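Local structure of beta-lactamase-related domain-containing protein (5TGF) at residues Gly50-Val56 with Gly202-Asn208; Ala59-Val63 with Tyr210-Leu214; Gly268-Glu272 with Gln283-Pro287. The protein is probably a serine hydrolase of the beta-lactamase and penicillin-binding protein superfamily, though its substrate is not established, and it also binds calcium. All coordinates share one frame; numbering follows the deposited sequence.

Interaction 1 of 3, residues Gly50-Val56 with Gly202-Asn208; sequences GDTKVYV and GLCTTLN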
ATOM      1  N   GLY A  50     -16.003   1.148 -13.369  1.00 17.56           N
ATOM      2  CA  GLY A  50     -15.401   1.889 -12.251  1.00 16.98           C
ATOM      3  C   GLY A  50     -15.780   1.341 -10.867  1.00 17.48           C
ATOM      4  O   GLY A  50     -15.223   1.743  -9.827  1.00 16.53           O
ATOM      5  N   ASP A  51     -16.845   0.552 -10.835  1.00 15.89           N
ATOM      6  CA  ASP A  51     -17.416   0.080  -9.598  1.00 18.86           C
ATOM      7  C   ASP A  51     -17.199  -1.436  -9.398  1.00 15.72           C
ATOM      8  O   ASP A  51     -17.710  -2.005  -8.461  1.00 17.17           O
ATOM      9  CB  ASP A  51     -18.901   0.459  -9.524  1.00 21.36           C
ATOM     10  CG  ASP A  51     -19.123   1.978  -9.391  1.00 26.26           C
ATOM     11  OD1 ASP A  51     -18.447   2.676  -8.606  1.00 25.85           O
ATOM     12  OD2 ASP A  51     -19.992   2.488 -10.099  1.00 32.45           O
ATOM     13  N   THR A  52     -16.440  -2.073 -10.274  1.00 17.29           N
ATOM     14  CA  THR A  52     -16.081  -3.483 -10.108  1.00 15.22           C
ATOM     15  C   THR A  52     -15.209  -3.690  -8.893  1.00 14.94           C
ATOM     16  O   THR A  52     -14.187  -3.039  -8.763  1.00 13.07           O
ATOM     17  CB  THR A  52     -15.365  -4.018 -11.345  1.00 16.61           C
ATOM     18  OG1 THR A  52     -16.235  -3.926 -12.480  1.00 17.99           O
ATOM     19  CG2 THR A  52     -14.957  -5.483 -11.179  1.00 14.23           C
ATOM     20  N   LYS A  53     -15.657  -4.523  -7.954  1.00 12.78           N
ATOM     21  CA  LYS A  53     -14.876  -4.785  -6.773  1.00 14.16           C
ATOM     22  C   LYS A  53     -13.758  -5.785  -7.074  1.00 14.50           C
ATOM     23  O   LYS A  53     -14.000  -6.801  -7.736  1.00 14.61           O
ATOM     24  CB  LYS A  53     -15.766  -5.299  -5.636  1.00 16.99           C
ATOM     25  CG  LYS A  53     -16.623  -4.216  -5.038  1.00 18.46           C
ATOM     26  CD  LYS A  53     -17.562  -4.772  -3.986  1.00 25.30           C
ATOM     27  CE  LYS A  53     -16.837  -5.005  -2.674  1.00 28.29           C
ATOM     28  NZ  LYS A  53     -17.675  -5.807  -1.751  1.00 33.63           N
ATOM     29  N   VAL A  54     -12.548  -5.480  -6.604  1.00 14.08           N
ATOM     30  CA  VAL A  54     -11.385  -6.305  -6.862  1.00 12.83           C
ATOM     31  C   VAL A  54     -10.584  -6.441  -5.576  1.00 12.84           C
ATOM     32  O   VAL A  54     -10.383  -5.459  -4.837  1.00 11.10           O
ATOM     33  CB  VAL A  54     -10.484  -5.688  -7.961  1.00 13.46           C
ATOM     34  CG1 VAL A  54      -9.329  -6.621  -8.271  1.00 14.63           C
ATOM     35  CG2 VAL A  54     -11.246  -5.395  -9.243  1.00 14.96           C
ATOM     36  N   TYR A  55     -10.091  -7.650  -5.321  1.00 12.00           N
ATOM     37  CA  TYR A  55      -9.083  -7.862  -4.266  1.00 12.18           C
ATOM     38  C   TYR A  55      -7.707  -7.403  -4.751  1.00 12.70           C
ATOM     39  O   TYR A  55      -7.171  -7.963  -5.695  1.00 12.74           O
ATOM     40  CB  TYR A  55      -9.030  -9.326  -3.885  1.00 12.32           C
ATOM     41  CG  TYR A  55     -10.250  -9.741  -3.100  1.00 13.81           C
ATOM     42  CD1 TYR A  55     -10.351  -9.416  -1.759  1.00 14.84           C
ATOM     43  CD2 TYR A  55     -11.324 -10.392  -3.720  1.00 17.42           C
ATOM     44  CE1 TYR A  55     -11.514  -9.689  -1.041  1.00 15.77           C
ATOM     45  CE2 TYR A  55     -12.489 -10.700  -2.995  1.00 16.97           C
ATOM     46  CZ  TYR A  55     -12.579 -10.301  -1.687  1.00 16.36           C
ATOM     47  OH  TYR A  55     -13.684 -10.595  -0.913  1.00 17.24           O
ATOM     48  N   VAL A  56      -7.199  -6.328  -4.167  1.00 10.35           N
ATOM     49  CA  VAL A  56      -6.003  -5.627  -4.726  1.00 11.60           C
ATOM     50  C   VAL A  56      -4.716  -5.884  -3.950  1.00 11.40           C
ATOM     51  O   VAL A  56      -3.634  -5.306  -4.251  1.00 11.59           O
ATOM     52  CB  VAL A  56      -6.226  -4.109  -4.813  1.00 12.62           C
ATOM     53  CG1 VAL A  56      -7.371  -3.818  -5.779  1.00 12.99           C
ATOM     54  CG2 VAL A  56      -6.482  -3.494  -3.455  1.00 11.62           C
ATOM     55  N   GLY A 202      -5.440  -7.654   2.456  1.00 12.03           N
ATOM     56  CA  GLY A 202      -6.857  -7.973   2.499  1.00 12.70           C
ATOM     57  C   GLY A 202      -7.813  -7.094   1.710  1.00 13.04           C
ATOM     58  O   GLY A 202      -8.974  -7.486   1.501  1.00 13.41           O
ATOM     59  N   LEU A 203      -7.360  -5.900   1.325  1.00 12.65           N
ATOM     60  CA  LEU A 203      -8.240  -4.862   0.788  1.00 12.64           C
ATOM     61  C   LEU A 203      -8.962  -5.288  -0.494  1.00 12.46           C
ATOM     62  O   LEU A 203      -8.348  -5.787  -1.474  1.00 11.91           O
ATOM     63  CB  LEU A 203      -7.466  -3.548   0.548  1.00 12.62           C
ATOM     64  CG  LEU A 203      -8.354  -2.404   0.026  1.00 13.53           C
ATOM     65  CD1 LEU A 203      -9.391  -1.977   1.063  1.00 14.12           C
ATOM     66  CD2 LEU A 203      -7.539  -1.182  -0.353  1.00 12.50           C
ATOM     67  N   CYS A 204     -10.280  -5.164  -0.439  1.00 12.24           N
ATOM     68  CA  CYS A 204     -11.154  -5.240  -1.601  1.00 13.03           C
ATOM     69  C   CYS A 204     -11.655  -3.813  -1.883  1.00 13.27           C
ATOM     70  O   CYS A 204     -12.107  -3.150  -0.957  1.00 13.85           O
ATOM     71  CB  CYS A 204     -12.325  -6.156  -1.276  1.00 16.38           C
ATOM     72  SG  CYS A 204     -13.347  -6.588  -2.706  1.00 18.97           S
ATOM     73  N   THR A 205     -11.523  -3.344  -3.129  1.00 13.36           N
ATOM     74  CA  THR A 205     -11.880  -1.975  -3.479  1.00 13.41           C
ATOM     75  C   THR A 205     -12.294  -1.845  -4.956  1.00 12.40           C
ATOM     76  O   THR A 205     -12.480  -2.821  -5.649  1.00 12.59           O
ATOM     77  CB  THR A 205     -10.749  -1.005  -3.098  1.00 13.72           C
ATOM     78  OG1 THR A 205     -11.223   0.354  -3.069  1.00 17.31           O
ATOM     79  CG2 THR A 205      -9.565  -1.128  -4.008  1.00 14.91           C
ATOM     80  N   THR A 206     -12.540  -0.618  -5.376  1.00 12.95           N
ATOM     81  CA  THR A 206     -12.925  -0.335  -6.763  1.00 12.90           C
ATOM     82  C   THR A 206     -12.038   0.783  -7.276  1.00 12.50           C
ATOM     83  O   THR A 206     -11.422   1.507  -6.486  1.00 13.88           O
ATOM     84  CB  THR A 206     -14.393   0.106  -6.837  1.00 13.88           C
ATOM     85  OG1 THR A 206     -14.561   1.312  -6.087  1.00 14.52           O
ATOM     86  CG2 THR A 206     -15.330  -0.947  -6.244  1.00 13.92           C
ATOM     87  N   LEU A 207     -12.062   1.007  -8.584  1.00 12.49           N
ATOM     88  CA  LEU A 207     -11.389   2.153  -9.159  1.00 13.28           C
ATOM     89  C   LEU A 207     -11.907   3.462  -8.551  1.00 17.13           C
ATOM     90  O   LEU A 207     -11.086   4.290  -8.119  1.00 17.57           O
ATOM     91  CB  LEU A 207     -11.576   2.204 -10.666  1.00 14.65           C
ATOM     92  CG  LEU A 207     -10.962   3.437 -11.359  1.00 16.82           C
ATOM     93  CD1 LEU A 207      -9.441   3.375 -11.261  1.00 19.92           C
ATOM     94  CD2 LEU A 207     -11.422   3.597 -12.799  1.00 16.87           C
ATOM     95  N   ASN A 208     -13.242   3.619  -8.458  1.00 16.18           N
ATOM     96  CA  ASN A 208     -13.831   4.873  -7.990  1.00 19.76           C
ATOM     97  C   ASN A 208     -13.491   5.122  -6.527  1.00 19.24           C
ATOM     98  O   ASN A 208     -13.121   6.230  -6.177  1.00 21.46           O
ATOM     99  CB  ASN A 208     -15.358   4.900  -8.208  1.00 19.47           C
ATOM    100  CG  ASN A 208     -15.736   4.991  -9.680  1.00 21.07           C
ATOM    101  OD1 ASN A 208     -14.932   5.418 -10.520  1.00 20.89           O
ATOM    102  ND2 ASN A 208     -16.949   4.530 -10.015  1.00 22.57           N
TER
HETATM  103  O   HOH W   1     -17.119   2.117  -6.209  1.00 23.46           O
HETATM  104  O   HOH W   2     -13.167  -0.965 -10.524  1.00 14.60           O
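Val54 and Thr205 form the hydrogen-bonded pair of a small two-stranded antiparallel sheet, strand 54-55 against strand 204-205, within the beta-lactamase-like fold. The backbone ladder has Val54 N on Thr205 O at 2.8 Å, the return bond from Thr205 N to Val54 O, and Val56 N on Leu203 O at 3.0 Å. Tyr55 and Cys204 form the adjacent non-hydrogen-bonded pair, and beside it Cys204 CA makes a CA-H...O contact with Val54 O.

A sulfur-aromatic contact marks the face carrying Tyr55 and Cys204. With SG anti to the backbone N (chi1 -170°), the thiol sits 4.0 Å from the centroid of the Tyr55 ring and 12° off its normal, while Cys204 CB lies near Tyr55 CE1. The Lys53 chain passes the sulfur with CE at 3.8 Å from Cys204 SG and ends on His185. On the side of Val54 and Thr205, Thr205 CG2 packs 3.9 Å from both Val56 CG1 and Val56 CG2, while Thr205 OG1 bonds Ser184.

Where helix 207-218 begins, side chains and waters join the backbone bonds. Asn208 N donates to Gly50 O, and a water links Thr52 O to Leu207 N. Thr206, the N-cap, turns OG1 to Asp209 N; a second water joins that hydroxyl to Asp51 OD1. Asn208 ND2 meets the same Asp51 OD1 at 2.8 Å, from above the carboxylate plane.

Interaction 2 of 3, residues Ala59-Val63 with Tyr210-Leu214; sequences AGKWV and YIRFL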
ATOM      1  N   ALA A  59      -1.903  -3.259  -2.628  1.00 10.62           N
ATOM      2  CA  ALA A  59      -2.397  -1.894  -2.813  1.00 11.88           C
ATOM      3  C   ALA A  59      -3.062  -1.350  -1.556  1.00 11.96           C
ATOM      4  O   ALA A  59      -3.059  -0.135  -1.322  1.00 13.59           O
ATOM      5  CB  ALA A  59      -3.293  -1.771  -4.037  1.00 12.02           C
ATOM      6  N   GLY A  60      -3.571  -2.247  -0.713  1.00 11.08           N
ATOM      7  CA  GLY A  60      -4.130  -1.852   0.576  1.00 11.00           C
ATOM      8  C   GLY A  60      -3.163  -1.411   1.661  1.00 12.06           C
ATOM      9  O   GLY A  60      -3.608  -0.803   2.635  1.00 13.39           O
ATOM     10  N   LYS A  61      -1.852  -1.656   1.511  1.00 10.82           N
ATOM     11  CA  LYS A  61      -0.893  -1.235   2.542  1.00 11.94           C
ATOM     12  C   LYS A  61      -0.930   0.282   2.719  1.00 12.19           C
ATOM     13  O   LYS A  61      -0.851   0.773   3.836  1.00 10.22           O
ATOM     14  CB  LYS A  61       0.531  -1.720   2.246  1.00 13.60           C
ATOM     15  CG  LYS A  61       0.760  -3.194   2.521  1.00 14.20           C
ATOM     16  CD  LYS A  61       2.225  -3.601   2.308  1.00 16.59           C
ATOM     17  CE  LYS A  61       2.507  -5.044   2.702  1.00 16.00           C
ATOM     18  NZ  LYS A  61       1.923  -6.072   1.806  1.00 16.31           N
ATOM     19  N   TRP A  62      -1.063   0.996   1.611  1.00 12.66           N
ATOM     20  CA  TRP A  62      -1.124   2.464   1.620  1.00 13.86           C
ATOM     21  C   TRP A  62      -2.336   2.928   2.410  1.00 13.18           C
ATOM     22  O   TRP A  62      -2.246   3.814   3.238  1.00 13.30           O
ATOM     23  CB  TRP A  62      -1.174   2.992   0.191  1.00 14.24           C
ATOM     24  CG  TRP A  62      -0.732   4.435   0.007  1.00 14.48           C
ATOM     25  CD1 TRP A  62      -0.527   5.414   0.983  1.00 14.82           C
ATOM     26  CD2 TRP A  62      -0.410   5.043  -1.236  1.00 14.08           C
ATOM     27  NE1 TRP A  62      -0.069   6.573   0.396  1.00 15.39           N
ATOM     28  CE2 TRP A  62      -0.015   6.384  -0.962  1.00 14.09           C
ATOM     29  CE3 TRP A  62      -0.416   4.585  -2.549  1.00 13.07           C
ATOM     30  CZ2 TRP A  62       0.372   7.264  -1.969  1.00 14.95           C
ATOM     31  CZ3 TRP A  62       0.013   5.433  -3.543  1.00 15.14           C
ATOM     32  CH2 TRP A  62       0.417   6.771  -3.242  1.00 13.64           C
ATOM     33  N   VAL A  63      -3.480   2.347   2.098  1.00 13.28           N
ATOM     34  CA  VAL A  63      -4.746   2.653   2.799  1.00 13.27           C
ATOM     35  C   VAL A  63      -4.671   2.262   4.274  1.00 13.70           C
ATOM     36  O   VAL A  63      -5.110   3.006   5.142  1.00 13.82           O
ATOM     37  CB  VAL A  63      -5.951   1.982   2.113  1.00 14.32           C
ATOM     38  CG1 VAL A  63      -7.249   2.331   2.857  1.00 14.13           C
ATOM     39  CG2 VAL A  63      -6.013   2.382   0.642  1.00 14.87           C
ATOM     40  N   TYR A 210     -10.796   3.922  -4.780  1.00 13.85           N
ATOM     41  CA  TYR A 210      -9.384   4.149  -4.491  1.00 13.75           C
ATOM     42  C   TYR A 210      -8.901   5.502  -5.046  1.00 15.31           C
ATOM     43  O   TYR A 210      -8.030   6.150  -4.472  1.00 14.09           O
ATOM     44  CB  TYR A 210      -8.521   2.993  -5.066  1.00 14.09           C
ATOM     45  CG  TYR A 210      -7.200   2.793  -4.368  1.00 12.56           C
ATOM     46  CD1 TYR A 210      -6.133   3.655  -4.594  1.00 13.51           C
ATOM     47  CD2 TYR A 210      -6.984   1.710  -3.520  1.00 13.25           C
ATOM     48  CE1 TYR A 210      -4.903   3.444  -4.005  1.00 13.48           C
ATOM     49  CE2 TYR A 210      -5.765   1.537  -2.878  1.00 12.07           C
ATOM     50  CZ  TYR A 210      -4.736   2.401  -3.118  1.00 12.11           C
ATOM     51  OH  TYR A 210      -3.541   2.252  -2.458  1.00 13.87           O
ATOM     52  N   ILE A 211      -9.499   5.944  -6.143  1.00 14.57           N
ATOM     53  CA  ILE A 211      -9.204   7.282  -6.667  1.00 15.68           C
ATOM     54  C   ILE A 211      -9.556   8.368  -5.629  1.00 14.85           C
ATOM     55  O   ILE A 211      -8.855   9.360  -5.534  1.00 13.31           O
ATOM     56  CB  ILE A 211      -9.936   7.494  -8.025  1.00 15.94           C
ATOM     57  CG1 ILE A 211      -9.131   6.832  -9.159  1.00 17.86           C
ATOM     58  CG2 ILE A 211     -10.090   8.970  -8.382  1.00 19.07           C
ATOM     59  CD1 ILE A 211      -7.818   7.551  -9.507  1.00 17.71           C
ATOM     60  N   ARG A 212     -10.646   8.191  -4.879  1.00 15.40           N
ATOM     61  CA  ARG A 212     -10.985   9.147  -3.803  1.00 17.21           C
ATOM     62  C   ARG A 212      -9.924   9.211  -2.732  1.00 16.96           C
ATOM     63  O   ARG A 212      -9.561  10.314  -2.254  1.00 16.06           O
ATOM     64  CB  ARG A 212     -12.353   8.846  -3.156  1.00 17.80           C
ATOM     65  CG  ARG A 212     -13.532   8.938  -4.114  1.00 21.10           C
ATOM     66  CD  ARG A 212     -14.743   8.211  -3.552  1.00 23.25           C
ATOM     67  NE  ARG A 212     -15.889   8.384  -4.429  1.00 25.43           N
ATOM     68  CZ  ARG A 212     -16.793   9.341  -4.301  1.00 26.15           C
ATOM     69  NH1 ARG A 212     -16.745  10.175  -3.288  1.00 25.98           N
ATOM     70  NH2 ARG A 212     -17.760   9.442  -5.182  1.00 31.61           N
ATOM     71  N   PHE A 213      -9.408   8.038  -2.353  1.00 16.78           N
ATOM     72  CA  PHE A 213      -8.300   7.932  -1.419  1.00 15.22           C
ATOM     73  C   PHE A 213      -7.041   8.677  -1.901  1.00 15.03           C
ATOM     74  O   PHE A 213      -6.454   9.437  -1.141  1.00 15.80           O
ATOM     75  CB  PHE A 213      -7.946   6.435  -1.189  1.00 15.22           C
ATOM     76  CG  PHE A 213      -6.715   6.236  -0.354  1.00 14.68           C
ATOM     77  CD1 PHE A 213      -6.739   6.474   1.005  1.00 15.00           C
ATOM     78  CD2 PHE A 213      -5.495   5.907  -0.947  1.00 16.16           C
ATOM     79  CE1 PHE A 213      -5.591   6.346   1.775  1.00 14.27           C
ATOM     80  CE2 PHE A 213      -4.330   5.772  -0.182  1.00 15.44           C
ATOM     81  CZ  PHE A 213      -4.379   5.997   1.187  1.00 14.48           C
ATOM     82  N   LEU A 214      -6.637   8.419  -3.144  1.00 15.25           N
ATOM     83  CA  LEU A 214      -5.428   9.032  -3.724  1.00 17.20           C
ATOM     84  C   LEU A 214      -5.552  10.579  -3.830  1.00 16.09           C
ATOM     85  O   LEU A 214      -4.608  11.306  -3.513  1.00 14.75           O
ATOM     86  CB  LEU A 214      -5.134   8.434  -5.095  1.00 16.86           C
ATOM     87  CG  LEU A 214      -4.507   7.030  -5.116  1.00 16.96           C
ATOM     88  CD1 LEU A 214      -4.458   6.523  -6.544  1.00 15.87           C
ATOM     89  CD2 LEU A 214      -3.140   7.011  -4.463  1.00 18.21           C
TER
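The backbones of Ala59-Val63 and Tyr210-Leu214 stay apart, Val63 CA and Phe213 CA being 7.6 Å from each other at their nearest, so side chains span most of the gap. Tyr210 reaches the backbone directly: its CG, anti to the backbone N (chi1 -155°), sends the ring across until OH donates to Ala59 O at 2.7 Å, with the acceptor at the ring edge. The donor lies 27° from the carbonyl plane of Ala59.

Beyond this bond the contact is aromatic and aliphatic. Phe213 turns its edge to the face of the Trp62 five-membered ring in a T-shaped pair, centroids 5.2 Å apart and planes at 83°. Here helix 60-74, whose first turn carries Lys61 of a probable SxxK motif as in serine beta-lactamases, packs on helix 207-218; Lys61 NZ itself bonds Ser58 and Tyr147. Val63 CG2 then lies over the centre of the Phe213 ring, 3.8 Å from its centroid, and also touches Tyr210 CE2 at 3.6 Å. Leu214 meets the Trp62 six-membered ring in a CH-pi contact, CD2 standing 4.0 Å from that centroid. Tyr210 continues the packing into the large sheet by stacking on Phe305.

Interaction 3 of 3, residues Gly268-Glu272 with Gln283-Pro287; sequences GEWRE and QISSP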
ATOM      1  N   GLY A 268       3.864   1.960   4.745  1.00 12.17           N
ATOM      2  CA  GLY A 268       2.956   1.246   3.828  1.00 12.66           C
ATOM      3  C   GLY A 268       2.958   1.677   2.362  1.00 12.65           C
ATOM      4  O   GLY A 268       1.967   1.519   1.696  1.00 11.60           O
ATOM      5  N   GLU A 269       4.065   2.232   1.878  1.00 11.90           N
ATOM      6  CA  GLU A 269       4.153   2.742   0.532  1.00 12.76           C
ATOM      7  C   GLU A 269       5.617   2.791   0.083  1.00 11.74           C
ATOM      8  O   GLU A 269       6.539   3.072   0.908  1.00 12.65           O
ATOM      9  CB  GLU A 269       3.528   4.134   0.448  1.00 12.84           C
ATOM     10  CG  GLU A 269       4.185   5.194   1.344  1.00 13.69           C
ATOM     11  CD  GLU A 269       3.180   6.257   1.828  1.00 15.21           C
ATOM     12  OE1 GLU A 269       3.164   7.392   1.287  1.00 15.52           O
ATOM     13  OE2 GLU A 269       2.326   5.928   2.713  1.00 17.48           O
ATOM     14  N   TRP A 270       5.833   2.528  -1.203  1.00 11.01           N
ATOM     15  CA  TRP A 270       7.163   2.592  -1.804  1.00 11.16           C
ATOM     16  C   TRP A 270       7.482   4.008  -2.241  1.00 11.97           C
ATOM     17  O   TRP A 270       6.635   4.722  -2.843  1.00 12.68           O
ATOM     18  CB  TRP A 270       7.276   1.672  -3.049  1.00 11.42           C
ATOM     19  CG  TRP A 270       7.066   0.196  -2.789  1.00 11.79           C
ATOM     20  CD1 TRP A 270       5.878  -0.500  -2.847  1.00 11.98           C
ATOM     21  CD2 TRP A 270       8.069  -0.769  -2.486  1.00 11.19           C
ATOM     22  NE1 TRP A 270       6.085  -1.808  -2.510  1.00 13.13           N
ATOM     23  CE2 TRP A 270       7.422  -2.000  -2.293  1.00 11.61           C
ATOM     24  CE3 TRP A 270       9.456  -0.688  -2.247  1.00 11.65           C
ATOM     25  CZ2 TRP A 270       8.107  -3.151  -1.912  1.00 12.29           C
ATOM     26  CZ3 TRP A 270      10.141  -1.860  -1.897  1.00 11.57           C
ATOM     27  CH2 TRP A 270       9.478  -3.056  -1.736  1.00 11.97           C
ATOM     28  N   ARG A 271       8.714   4.401  -1.958  1.00 12.19           N
ATOM     29  CA  ARG A 271       9.337   5.597  -2.490  1.00 13.51           C
ATOM     30  C   ARG A 271      10.064   5.278  -3.790  1.00 13.02           C
ATOM     31  O   ARG A 271      11.200   4.843  -3.787  1.00 13.35           O
ATOM     32  CB  ARG A 271      10.268   6.187  -1.430  1.00 13.96           C
ATOM     33  CG  ARG A 271       9.533   6.630  -0.157  1.00 14.31           C
ATOM     34  CD  ARG A 271      10.431   7.055   1.010  1.00 17.87           C
ATOM     35  NE  ARG A 271      11.728   7.622   0.615  1.00 20.96           N
ATOM     36  CZ  ARG A 271      12.105   8.893   0.679  1.00 20.97           C
ATOM     37  NH1 ARG A 271      11.282   9.873   1.021  1.00 20.90           N
ATOM     38  NH2 ARG A 271      13.326   9.182   0.322  1.00 29.38           N
ATOM     39  N   GLU A 272       9.333   5.313  -4.903  1.00 13.07           N
ATOM     40  CA  GLU A 272       9.858   4.790  -6.171  1.00 11.87           C
ATOM     41  C   GLU A 272      10.906   5.741  -6.781  1.00 13.12           C
ATOM     42  O   GLU A 272      11.922   5.285  -7.290  1.00 14.08           O
ATOM     43  CB  GLU A 272       8.752   4.576  -7.202  1.00 12.64           C
ATOM     44  CG  GLU A 272       7.778   3.466  -6.844  1.00 13.71           C
ATOM     45  CD  GLU A 272       6.819   3.135  -7.983  1.00 16.04           C
ATOM     46  OE1 GLU A 272       6.520   4.013  -8.804  1.00 19.40           O
ATOM     47  OE2 GLU A 272       6.297   2.017  -7.992  1.00 17.21           O
ATOM     48  N   GLN A 283       7.808  10.280  -6.563  1.00 13.63           N
ATOM     49  CA  GLN A 283       6.860   9.234  -7.009  1.00 13.30           C
ATOM     50  C   GLN A 283       6.725   8.176  -5.919  1.00 14.76           C
ATOM     51  O   GLN A 283       7.730   7.629  -5.434  1.00 16.37           O
ATOM     52  CB  GLN A 283       7.292   8.612  -8.329  1.00 13.23           C
ATOM     53  CG  GLN A 283       6.197   7.733  -8.953  1.00 14.24           C
ATOM     54  CD  GLN A 283       6.474   7.364 -10.403  1.00 13.66           C
ATOM     55  OE1 GLN A 283       6.163   8.133 -11.302  1.00 15.77           O
ATOM     56  NE2 GLN A 283       7.056   6.181 -10.631  1.00 14.58           N
ATOM     57  N   ILE A 284       5.494   7.958  -5.502  1.00 15.09           N
ATOM     58  CA  ILE A 284       5.146   7.026  -4.444  1.00 14.24           C
ATOM     59  C   ILE A 284       4.038   6.063  -4.974  1.00 14.54           C
ATOM     60  O   ILE A 284       3.156   6.442  -5.769  1.00 12.16           O
ATOM     61  CB  ILE A 284       4.616   7.819  -3.228  1.00 18.25           C
ATOM     62  CG1 ILE A 284       5.748   8.665  -2.602  1.00 21.29           C
ATOM     63  CG2 ILE A 284       4.035   6.896  -2.157  1.00 18.63           C
ATOM     64  CD1 ILE A 284       5.220   9.866  -1.881  1.00 30.62           C
ATOM     65  N   SER A 285       4.102   4.807  -4.537  1.00 12.84           N
ATOM     66  CA  SER A 285       3.168   3.791  -4.991  1.00 12.70           C
ATOM     67  C   SER A 285       2.955   2.712  -3.953  1.00 13.09           C
ATOM     68  O   SER A 285       3.668   2.638  -2.935  1.00 13.29           O
ATOM     69  CB  SER A 285       3.715   3.142  -6.251  1.00 13.47           C
ATOM     70  OG  SER A 285       4.750   2.246  -5.859  1.00 15.18           O
ATOM     71  N   SER A 286       1.948   1.866  -4.207  1.00 14.06           N
ATOM     72  CA  SER A 286       1.709   0.650  -3.414  1.00 12.56           C
ATOM     73  C   SER A 286       1.201  -0.510  -4.325  1.00 12.39           C
ATOM     74  O   SER A 286       0.026  -0.884  -4.275  1.00 13.52           O
ATOM     75  CB  SER A 286       0.731   0.941  -2.286  1.00 12.65           C
ATOM     76  OG  SER A 286       0.786  -0.066  -1.264  1.00 12.57           O
ATOM     77  N   PRO A 287       2.088  -1.084  -5.177  1.00 11.93           N
ATOM     78  CA  PRO A 287       1.629  -2.106  -6.105  1.00 11.50           C
ATOM     79  C   PRO A 287       1.241  -3.390  -5.396  1.00 11.72           C
ATOM     80  O   PRO A 287       1.832  -3.725  -4.387  1.00 11.20           O
ATOM     81  CB  PRO A 287       2.842  -2.367  -7.005  1.00 13.23           C
ATOM     82  CG  PRO A 287       3.806  -1.285  -6.686  1.00 12.71           C
ATOM     83  CD  PRO A 287       3.535  -0.884  -5.265  1.00 13.17           C
TER
HETATM   84  O   HOH W   3       3.607  -3.265  -2.184  1.00 14.04           O
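Trp270 brings CD1 of its indole to 3.4 Å from Pro287 CD, the two side chains crossing at about a right angle. Its CG lies anti to the carbonyl carbon (chi1 -62°), and the ring runs past Ser285 and Ser286 toward the proline. A water in the indole plane accepts from Trp270 NE1 at 2.9 Å and donates to Pro287 O, tying ring and backbone together.

The two backbones are the arms of a beta hairpin, with 143° between the N-to-C directions of strands 270-272 and 283-285. Trp270 and Ser285 are the hydrogen-bonded pair, Trp270 N reaching Ser285 O at 2.8 Å and Ser285 N returning to Trp270 O. Arg271 and Ile284 make the next, non-hydrogen-bonded pair; the bond from Glu272 N to Gln283 O is weak, its N-H...O angle only 130°.

Glu272 carries the polar cluster, its two oxygens gripped separately. OE1 accepts from Gln283 NE2 at 2.9 Å, nearly along its C-O axis, and OE2 accepts a hydrogen bond from Ser285 OG at 2.6 Å, from above the carboxylate plane. Tyr293 OH and Tyr252 OH add a further bond to OE1 and OE2 respectively, a buried network that probably favours the charged form.

Ser286 OG bonds Ser58 O and Trp270 touches residues of the probable SxxK motif, placing the hairpin beside the probable active site. Strand 270-274 is one of the two edge strands of the six-stranded antiparallel sheet; strand 281-285 separates it from strand 293-297. Helix 252-257 packs on Trp270 and Glu272, while Trp62 of helix 60-74 touches Glu269 and Ile284.

How the interactions relate
Interactions 1 and 2 alternate along the chain: strand 54-55 leads into helix 60-74, and strand 204-205 into helix 207-218, and both contacts use helix 207-218. Their centres are about 10 Å apart, and Leu203 CD2 packs on Gly60 CA at 3.6 Å. Interaction 3 follows both in sequence, at the edge of the six-stranded sheet. Its centre lies about 11 Å from that of interaction 2, and Ala59 CB packs on Ser286 O at 3.4 Å; interaction 1 is about 18 Å away between centres and does not touch it. The start of helix 60-74, with the probable SxxK lysine, thus packs on helix 207-218 and also on the hairpin.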